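Local atomic coordinates of putative metal-dependent phosphoesterase (PDB entry 3O0F), a protein that hydrolyses phosphoester bonds at a three-metal site of iron and zinc that also binds adenosine monophosphate. Residues Thr77-Ala89 with Asn210-Met222. Sequence-based numbering, arbitrary orientation.
With FE (Fe (III) ion), chain D.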
ATOM      1  N   THR A  77      -3.981  -4.171  -4.447  1.00 14.87           N
ATOM      2  CA  THR A  77      -3.215  -5.283  -5.006  1.00 18.52           C
ATOM      3  C   THR A  77      -3.699  -5.578  -6.433  1.00 14.91           C
ATOM      4  O   THR A  77      -4.891  -5.746  -6.657  1.00 14.81           O
ATOM      5  CB  THR A  77      -3.445  -6.565  -4.114  1.00 18.38           C
ATOM      6  OG1 THR A  77      -3.313  -6.229  -2.730  1.00 17.01           O
ATOM      7  CG2 THR A  77      -2.459  -7.707  -4.436  1.00 19.90           C
ATOM      8  N   ALA A  78      -2.788  -5.638  -7.388  1.00 15.66           N
ATOM      9  CA  ALA A  78      -3.144  -5.816  -8.759  1.00 15.88           C
ATOM     10  C   ALA A  78      -2.056  -6.603  -9.508  1.00 17.25           C
ATOM     11  O   ALA A  78      -0.990  -6.880  -8.956  1.00 15.41           O
ATOM     12  CB  ALA A  78      -3.433  -4.443  -9.435  1.00 14.64           C
ATOM     13  N   VAL A  79      -2.361  -6.987 -10.742  0.50 18.37           N
ATOM     14  CA  VAL A  79      -1.416  -7.699 -11.596  0.50 19.11           C
ATOM     15  C   VAL A  79      -1.502  -7.204 -13.029  0.50 19.45           C
ATOM     16  O   VAL A  79      -2.583  -6.872 -13.509  0.50 21.41           O
ATOM     17  CB  VAL A  79      -1.650  -9.250 -11.574  0.50 19.68           C
ATOM     18  CG1 VAL A  79      -3.100  -9.596 -11.919  0.50 22.06           C
ATOM     19  CG2 VAL A  79      -0.709  -9.934 -12.551  0.50 14.95           C
ATOM     20  N   ASP A  80      -0.361  -7.179 -13.715  1.00 19.77           N
ATOM     21  CA  ASP A  80      -0.296  -6.828 -15.130  1.00 22.14           C
ATOM     22  C   ASP A  80       0.574  -7.821 -15.932  1.00 22.83           C
ATOM     23  O   ASP A  80       1.806  -7.847 -15.814  1.00 20.58           O
ATOM     24  CB  ASP A  80       0.223  -5.400 -15.272  1.00 24.37           C
ATOM     25  CG  ASP A  80      -0.075  -4.814 -16.625  1.00 33.04           C
ATOM     26  OD1 ASP A  80       0.043  -5.573 -17.612  1.00 35.23           O
ATOM     27  OD2 ASP A  80      -0.378  -3.598 -16.708  1.00 27.94           O
ATOM     28  N   GLU A  81      -0.067  -8.642 -16.763  1.00 25.38           N
ATOM     29  CA  GLU A  81       0.617  -9.792 -17.373  1.00 28.21           C
ATOM     30  C   GLU A  81       1.241 -10.565 -16.221  1.00 29.20           C
ATOM     31  O   GLU A  81       0.514 -10.928 -15.322  1.00 33.72           O
ATOM     32  CB  GLU A  81       1.597  -9.349 -18.466  1.00 30.54           C
ATOM     33  CG  GLU A  81       0.854  -8.643 -19.658  1.00 37.72           C
ATOM     34  CD  GLU A  81       1.734  -7.672 -20.480  1.00 53.67           C
ATOM     35  OE1 GLU A  81       2.990  -7.722 -20.361  1.00 58.10           O
ATOM     36  OE2 GLU A  81       1.156  -6.842 -21.237  1.00 55.09           O
ATOM     37  N   ASP A  82       2.546 -10.798 -16.180  1.00 32.13           N
ATOM     38  CA  ASP A  82       3.100 -11.572 -15.041  1.00 35.00           C
ATOM     39  C   ASP A  82       3.677 -10.713 -13.893  1.00 32.69           C
ATOM     40  O   ASP A  82       4.400 -11.230 -13.037  1.00 37.94           O
ATOM     41  CB  ASP A  82       4.157 -12.588 -15.536  1.00 37.77           C
ATOM     42  CG  ASP A  82       5.344 -11.918 -16.239  1.00 51.21           C
ATOM     43  OD1 ASP A  82       5.138 -10.895 -16.948  1.00 59.63           O
ATOM     44  OD2 ASP A  82       6.482 -12.416 -16.088  1.00 64.87           O
ATOM     45  N   VAL A  83       3.363  -9.420 -13.863  1.00 24.72           N
ATOM     46  CA  VAL A  83       4.008  -8.498 -12.943  1.00 20.68           C
ATOM     47  C   VAL A  83       3.029  -8.135 -11.811  1.00 17.63           C
ATOM     48  O   VAL A  83       1.933  -7.659 -12.075  1.00 16.75           O
ATOM     49  CB  VAL A  83       4.466  -7.191 -13.660  1.00 17.79           C
ATOM     50  CG1 VAL A  83       5.236  -6.296 -12.709  1.00 15.84           C
ATOM     51  CG2 VAL A  83       5.288  -7.470 -14.943  1.00 16.63           C
ATOM     52  N   SER A  84       3.425  -8.381 -10.573  1.00 18.66           N
ATOM     53  CA  SER A  84       2.709  -7.826  -9.410  1.00 21.41           C
ATOM     54  C   SER A  84       2.819  -6.295  -9.401  1.00 20.08           C
ATOM     55  O   SER A  84       3.914  -5.744  -9.488  1.00 20.31           O
ATOM     56  CB  SER A  84       3.260  -8.406  -8.093  1.00 22.46           C
ATOM     57  OG  SER A  84       2.785  -7.685  -6.958  1.00 29.75           O
ATOM     58  N   VAL A  85       1.686  -5.609  -9.273  1.00 17.31           N
ATOM     59  CA  VAL A  85       1.638  -4.147  -9.290  1.00 13.73           C
ATOM     60  C   VAL A  85       0.768  -3.705  -8.110  1.00 16.08           C
ATOM     61  O   VAL A  85      -0.337  -4.213  -7.918  1.00 19.30           O
ATOM     62  CB  VAL A  85       0.981  -3.590 -10.582  1.00 18.41           C
ATOM     63  CG1 VAL A  85       0.975  -2.053 -10.576  1.00 15.43           C
ATOM     64  CG2 VAL A  85       1.670  -4.110 -11.853  1.00 14.97           C
ATOM     65  N   HIS A  86       1.271  -2.768  -7.328  1.00 10.89           N
ATOM     66  CA  HIS A  86       0.502  -2.134  -6.288  1.00 15.50           C
ATOM     67  C   HIS A  86       0.125  -0.720  -6.754  1.00 14.92           C
ATOM     68  O   HIS A  86       0.973   0.026  -7.269  1.00 14.44           O
ATOM     69  CB  HIS A  86       1.334  -2.125  -4.999  1.00 17.63           C
ATOM     70  CG  HIS A  86       1.438  -3.477  -4.347  1.00 26.90           C
ATOM     71  ND1 HIS A  86       1.886  -3.656  -3.058  1.00 33.02           N
ATOM     72  CD2 HIS A  86       1.105  -4.713  -4.799  1.00 36.98           C
ATOM     73  CE1 HIS A  86       1.853  -4.941  -2.751  1.00 36.18           C
ATOM     74  NE2 HIS A  86       1.379  -5.605  -3.789  1.00 39.85           N
HETATM   75  N   MSE A  87      -1.158  -0.397  -6.605  1.00 11.89           N
HETATM   76  CA  MSE A  87      -1.719   0.871  -7.046  1.00 14.33           C
HETATM   77  C   MSE A  87      -2.183   1.630  -5.815  1.00 15.05           C
HETATM   78  O   MSE A  87      -2.985   1.119  -5.051  1.00 19.15           O
HETATM   79  CB  MSE A  87      -2.947   0.629  -7.894  1.00 13.71           C
HETATM   80  CG  MSE A  87      -2.692  -0.354  -9.051  1.00 32.16           C
HETATM   81 SE   MSE A  87      -2.088   0.480 -10.681  0.75 62.88          SE
HETATM   82  CE  MSE A  87      -1.597   2.275 -10.148  1.00 56.44           C
ATOM     83  N   LEU A  88      -1.754   2.869  -5.679  1.00 13.68           N
ATOM     84  CA  LEU A  88      -2.225   3.747  -4.622  1.00 13.14           C
ATOM     85  C   LEU A  88      -3.427   4.527  -5.190  1.00 13.83           C
ATOM     86  O   LEU A  88      -3.335   5.091  -6.290  1.00 17.49           O
ATOM     87  CB  LEU A  88      -1.095   4.703  -4.231  1.00 14.44           C
ATOM     88  CG  LEU A  88       0.135   4.128  -3.534  1.00 14.10           C
ATOM     89  CD1 LEU A  88       1.224   5.185  -3.491  1.00 14.85           C
ATOM     90  CD2 LEU A  88      -0.141   3.619  -2.124  1.00 22.48           C
ATOM     91  N   ALA A  89      -4.527   4.528  -4.438  1.00 11.00           N
ATOM     92  CA  ALA A  89      -5.799   5.145  -4.830  1.00 12.45           C
ATOM     93  C   ALA A  89      -6.169   6.132  -3.766  1.00  8.86           C
ATOM     94  O   ALA A  89      -6.259   5.773  -2.600  1.00  8.74           O
ATOM     95  CB  ALA A  89      -6.885   4.109  -4.938  1.00  9.89           C
ATOM     96  N   ASN A 210       9.475  -8.176  -8.034  1.00 48.49           N
ATOM     97  CA  ASN A 210       9.209  -8.956  -9.278  1.00 45.05           C
ATOM     98  C   ASN A 210      10.474  -9.439 -10.024  1.00 44.02           C
ATOM     99  O   ASN A 210      11.497  -8.749  -9.995  1.00 43.33           O
ATOM    100  CB  ASN A 210       8.429  -8.054 -10.252  1.00 43.02           C
ATOM    101  CG  ASN A 210       6.972  -7.834  -9.835  1.00 40.17           C
ATOM    102  OD1 ASN A 210       6.153  -8.745  -9.930  1.00 28.94           O
ATOM    103  ND2 ASN A 210       6.647  -6.607  -9.384  1.00 28.23           N
ATOM    104  N   ARG A 211      10.385 -10.581 -10.723  1.00 40.41           N
ATOM    105  CA  ARG A 211      11.422 -10.969 -11.720  1.00 40.40           C
ATOM    106  C   ARG A 211      11.660  -9.878 -12.817  1.00 36.78           C
ATOM    107  O   ARG A 211      12.774  -9.709 -13.298  1.00 35.22           O
ATOM    108  CB  ARG A 211      11.083 -12.315 -12.391  1.00 40.32           C
ATOM    109  N   ARG A 212      10.615  -9.169 -13.235  1.00 29.83           N
ATOM    110  CA  ARG A 212      10.802  -8.038 -14.142  1.00 29.30           C
ATOM    111  C   ARG A 212       9.857  -6.900 -13.757  1.00 25.90           C
ATOM    112  O   ARG A 212       8.758  -7.147 -13.289  1.00 26.36           O
ATOM    113  CB  ARG A 212      10.645  -8.440 -15.617  1.00 30.19           C
ATOM    114  CG  ARG A 212       9.199  -8.622 -16.091  1.00 38.52           C
ATOM    115  CD  ARG A 212       9.132  -8.862 -17.583  1.00 36.46           C
ATOM    116  NE  ARG A 212       7.747  -8.974 -18.036  1.00 42.82           N
ATOM    117  CZ  ARG A 212       6.901  -7.949 -18.208  1.00 40.54           C
ATOM    118  NH1 ARG A 212       7.261  -6.686 -17.938  1.00 36.74           N
ATOM    119  NH2 ARG A 212       5.654  -8.191 -18.631  1.00 34.66           N
ATOM    120  N   LEU A 213      10.333  -5.669 -13.930  1.00 22.86           N
ATOM    121  CA  LEU A 213       9.530  -4.463 -13.758  1.00 20.43           C
ATOM    122  C   LEU A 213       8.509  -4.294 -14.892  1.00 16.87           C
ATOM    123  O   LEU A 213       8.611  -4.881 -15.978  1.00 17.73           O
ATOM    124  CB  LEU A 213      10.430  -3.236 -13.715  1.00 21.87           C
ATOM    125  CG  LEU A 213      11.583  -3.244 -12.716  1.00 23.68           C
ATOM    126  CD1 LEU A 213      12.445  -1.992 -12.918  1.00 26.58           C
ATOM    127  CD2 LEU A 213      11.038  -3.326 -11.261  1.00 23.34           C
ATOM    128  N   LEU A 214       7.491  -3.503 -14.621  1.00 14.51           N
ATOM    129  CA  LEU A 214       6.631  -2.997 -15.675  1.00 16.13           C
ATOM    130  C   LEU A 214       7.468  -2.351 -16.746  1.00 15.93           C
ATOM    131  O   LEU A 214       8.418  -1.581 -16.452  1.00 13.88           O
ATOM    132  CB  LEU A 214       5.649  -1.941 -15.131  1.00 18.96           C
ATOM    133  CG  LEU A 214       4.538  -2.465 -14.237  1.00 22.23           C
ATOM    134  CD1 LEU A 214       3.797  -1.274 -13.610  1.00 19.10           C
ATOM    135  CD2 LEU A 214       3.587  -3.385 -15.006  1.00 20.61           C
ATOM    136  N   SER A 215       7.112  -2.636 -17.992  1.00 15.82           N
ATOM    137  CA  SER A 215       7.763  -2.007 -19.103  1.00 14.92           C
ATOM    138  C   SER A 215       7.117  -0.653 -19.422  1.00 14.34           C
ATOM    139  O   SER A 215       6.022  -0.343 -18.964  1.00 11.81           O
ATOM    140  CB  SER A 215       7.655  -2.896 -20.302  1.00 15.83           C
ATOM    141  OG  SER A 215       6.323  -2.934 -20.725  1.00 12.86           O
ATOM    142  N   ASP A 216       7.788   0.137 -20.249  1.00 15.54           N
ATOM    143  CA  ASP A 216       7.226   1.403 -20.741  1.00 16.76           C
ATOM    144  C   ASP A 216       5.880   1.209 -21.437  1.00 16.71           C
ATOM    145  O   ASP A 216       4.994   2.055 -21.296  1.00 18.94           O
ATOM    146  CB  ASP A 216       8.160   2.086 -21.751  1.00 16.27           C
ATOM    147  CG  ASP A 216       9.507   2.547 -21.120  1.00 27.59           C
ATOM    148  OD1 ASP A 216       9.717   2.328 -19.912  1.00 22.95           O
ATOM    149  OD2 ASP A 216      10.339   3.157 -21.835  1.00 23.07           O
ATOM    150  N   GLU A 217       5.767   0.154 -22.239  1.00 17.76           N
ATOM    151  CA  GLU A 217       4.509  -0.180 -22.933  1.00 19.69           C
ATOM    152  C   GLU A 217       3.367  -0.456 -21.946  1.00 16.04           C
ATOM    153  O   GLU A 217       2.268   0.029 -22.148  1.00 13.75           O
ATOM    154  CB  GLU A 217       4.683  -1.357 -23.947  1.00 21.06           C
ATOM    155  CG  GLU A 217       5.529  -0.949 -25.175  1.00 40.39           C
ATOM    156  CD  GLU A 217       5.348  -1.775 -26.505  1.00 52.93           C
ATOM    157  OE1 GLU A 217       5.913  -2.897 -26.661  1.00 50.58           O
ATOM    158  OE2 GLU A 217       4.711  -1.226 -27.438  1.00 53.95           O
ATOM    159  N   GLN A 218       3.626  -1.208 -20.879  1.00 16.85           N
ATOM    160  CA  GLN A 218       2.598  -1.464 -19.862  1.00 17.06           C
ATOM    161  C   GLN A 218       2.228  -0.175 -19.140  1.00 16.47           C
ATOM    162  O   GLN A 218       1.058   0.036 -18.808  1.00 16.02           O
ATOM    163  CB  GLN A 218       3.030  -2.523 -18.847  1.00 17.50           C
ATOM    164  CG  GLN A 218       3.291  -3.928 -19.449  1.00 13.67           C
ATOM    165  CD  GLN A 218       3.896  -4.868 -18.432  1.00 20.58           C
ATOM    166  OE1 GLN A 218       5.084  -4.755 -18.095  1.00 15.75           O
ATOM    167  NE2 GLN A 218       3.084  -5.838 -17.936  1.00 23.10           N
ATOM    168  N   LEU A 219       3.217   0.687 -18.887  1.00 15.26           N
ATOM    169  CA  LEU A 219       2.934   1.968 -18.281  1.00 14.80           C
ATOM    170  C   LEU A 219       2.108   2.828 -19.219  1.00 18.15           C
ATOM    171  O   LEU A 219       1.191   3.500 -18.756  1.00 15.27           O
ATOM    172  CB  LEU A 219       4.207   2.711 -17.816  1.00 14.95           C
ATOM    173  CG  LEU A 219       4.852   2.108 -16.552  1.00 16.72           C
ATOM    174  CD1 LEU A 219       6.190   2.748 -16.226  1.00 18.16           C
ATOM    175  CD2 LEU A 219       3.895   2.212 -15.351  1.00 14.79           C
ATOM    176  N   ASP A 220       2.403   2.786 -20.531  1.00 17.16           N
ATOM    177  CA  ASP A 220       1.667   3.580 -21.503  1.00 18.71           C
ATOM    178  C   ASP A 220       0.210   3.179 -21.548  1.00 17.32           C
ATOM    179  O   ASP A 220      -0.631   4.054 -21.556  1.00 19.52           O
ATOM    180  CB  ASP A 220       2.261   3.500 -22.900  1.00 20.74           C
ATOM    181  CG  ASP A 220       3.562   4.294 -23.028  1.00 32.84           C
ATOM    182  OD1 ASP A 220       3.817   5.205 -22.205  1.00 34.36           O
ATOM    183  OD2 ASP A 220       4.331   3.997 -23.965  1.00 37.99           O
ATOM    184  N   ALA A 221      -0.063   1.879 -21.500  1.00 17.91           N
ATOM    185  CA  ALA A 221      -1.429   1.357 -21.505  1.00 19.35           C
ATOM    186  C   ALA A 221      -2.207   1.734 -20.242  1.00 21.66           C
ATOM    187  O   ALA A 221      -3.422   2.050 -20.294  1.00 17.60           O
ATOM    188  CB  ALA A 221      -1.426  -0.132 -21.737  1.00 17.52           C
HETATM  189  N   MSE A 222      -1.517   1.744 -19.105  1.00 17.59           N
HETATM  190  CA  MSE A 222      -2.116   2.304 -17.861  1.00 20.83           C
HETATM  191  C   MSE A 222      -2.365   3.812 -17.919  1.00 17.53           C
HETATM  192  O   MSE A 222      -3.432   4.282 -17.466  1.00 17.24           O
HETATM  193  CB  MSE A 222      -1.266   1.975 -16.650  1.00 17.86           C
HETATM  194  CG  MSE A 222      -1.274   0.504 -16.352  1.00 22.43           C
HETATM  195 SE   MSE A 222       0.233   0.057 -15.202  0.75 49.31          SE
HETATM  196  CE  MSE A 222      -0.285   0.872 -13.546  1.00 30.11           C
TER
HETATM  197 FE    FE D 303       3.398  -2.026  -2.070  1.00 27.28          FE
HETATM  198  O   HOH W   1      -0.482  -2.287 -18.801  1.00 23.01           O
HETATM  199  O   HOH W   2       4.042  -0.547  -0.877  1.00 24.80           O
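The side-chain amide of Asn210 pairs with the backbone of Ser84 as though it were a neighbouring peptide group: OD1 accepts from Ser84 N at 2.8 Å, and ND2 donates to Ser84 O at 2.9 Å, in the carbonyl plane and on a lone pair. Both the backbone N-H and C=O of Ser84 are thus met by one side chain from a loop.

At the type II' turn that closes the hairpin from Asp80 to Val83, the extended Arg212 chain brings NH2 between two carboxylates in a salt-bridge network, 3.2 Å from Glu81 OE1 and 3.2 Å from Asp82 OD1, the hydrogen bond to the latter being weak. Val83 CG2 covers one face of the guanidinium, while NH1 gives a straight bond (167°) to Gln218 OE1.

That oxygen also accepts from Ser215 N, and Ser215 OG in turn receives Gln218 N, a capping box at the start of helix 216-225. With its oxygen so gripped, the amide turns NE2 to Asp80 OD1, a weak bond of 3.1 Å, the carboxylate standing almost perpendicular to it. A leucine in place of Gln218 would probably cost the capping box its Ser215 N half and leave Arg212 NH1 without its straight bond. Asp80 OD2 accepts from a water that also donates to Gln218 O, and is hydrogen-bonded to Thr185 OG1.

Deeper in, Leu214 CD2 packs on Val85 CG2 at 3.8 Å. Met87 SE meets Met222 CE at 3.4 Å, both residues being selenomethionine.

On strand 83-90, His86 ND1 binds an iron together with Glu75 and His203. The hairpin of strands 70-80 and 83-90 belongs to the mixed sheet of the PHP fold; strand 198-201 runs beside 83-90, helix 185-194 touches Val85 and both selenomethionines, and helix 239-252 packs against Leu213 and Leu219.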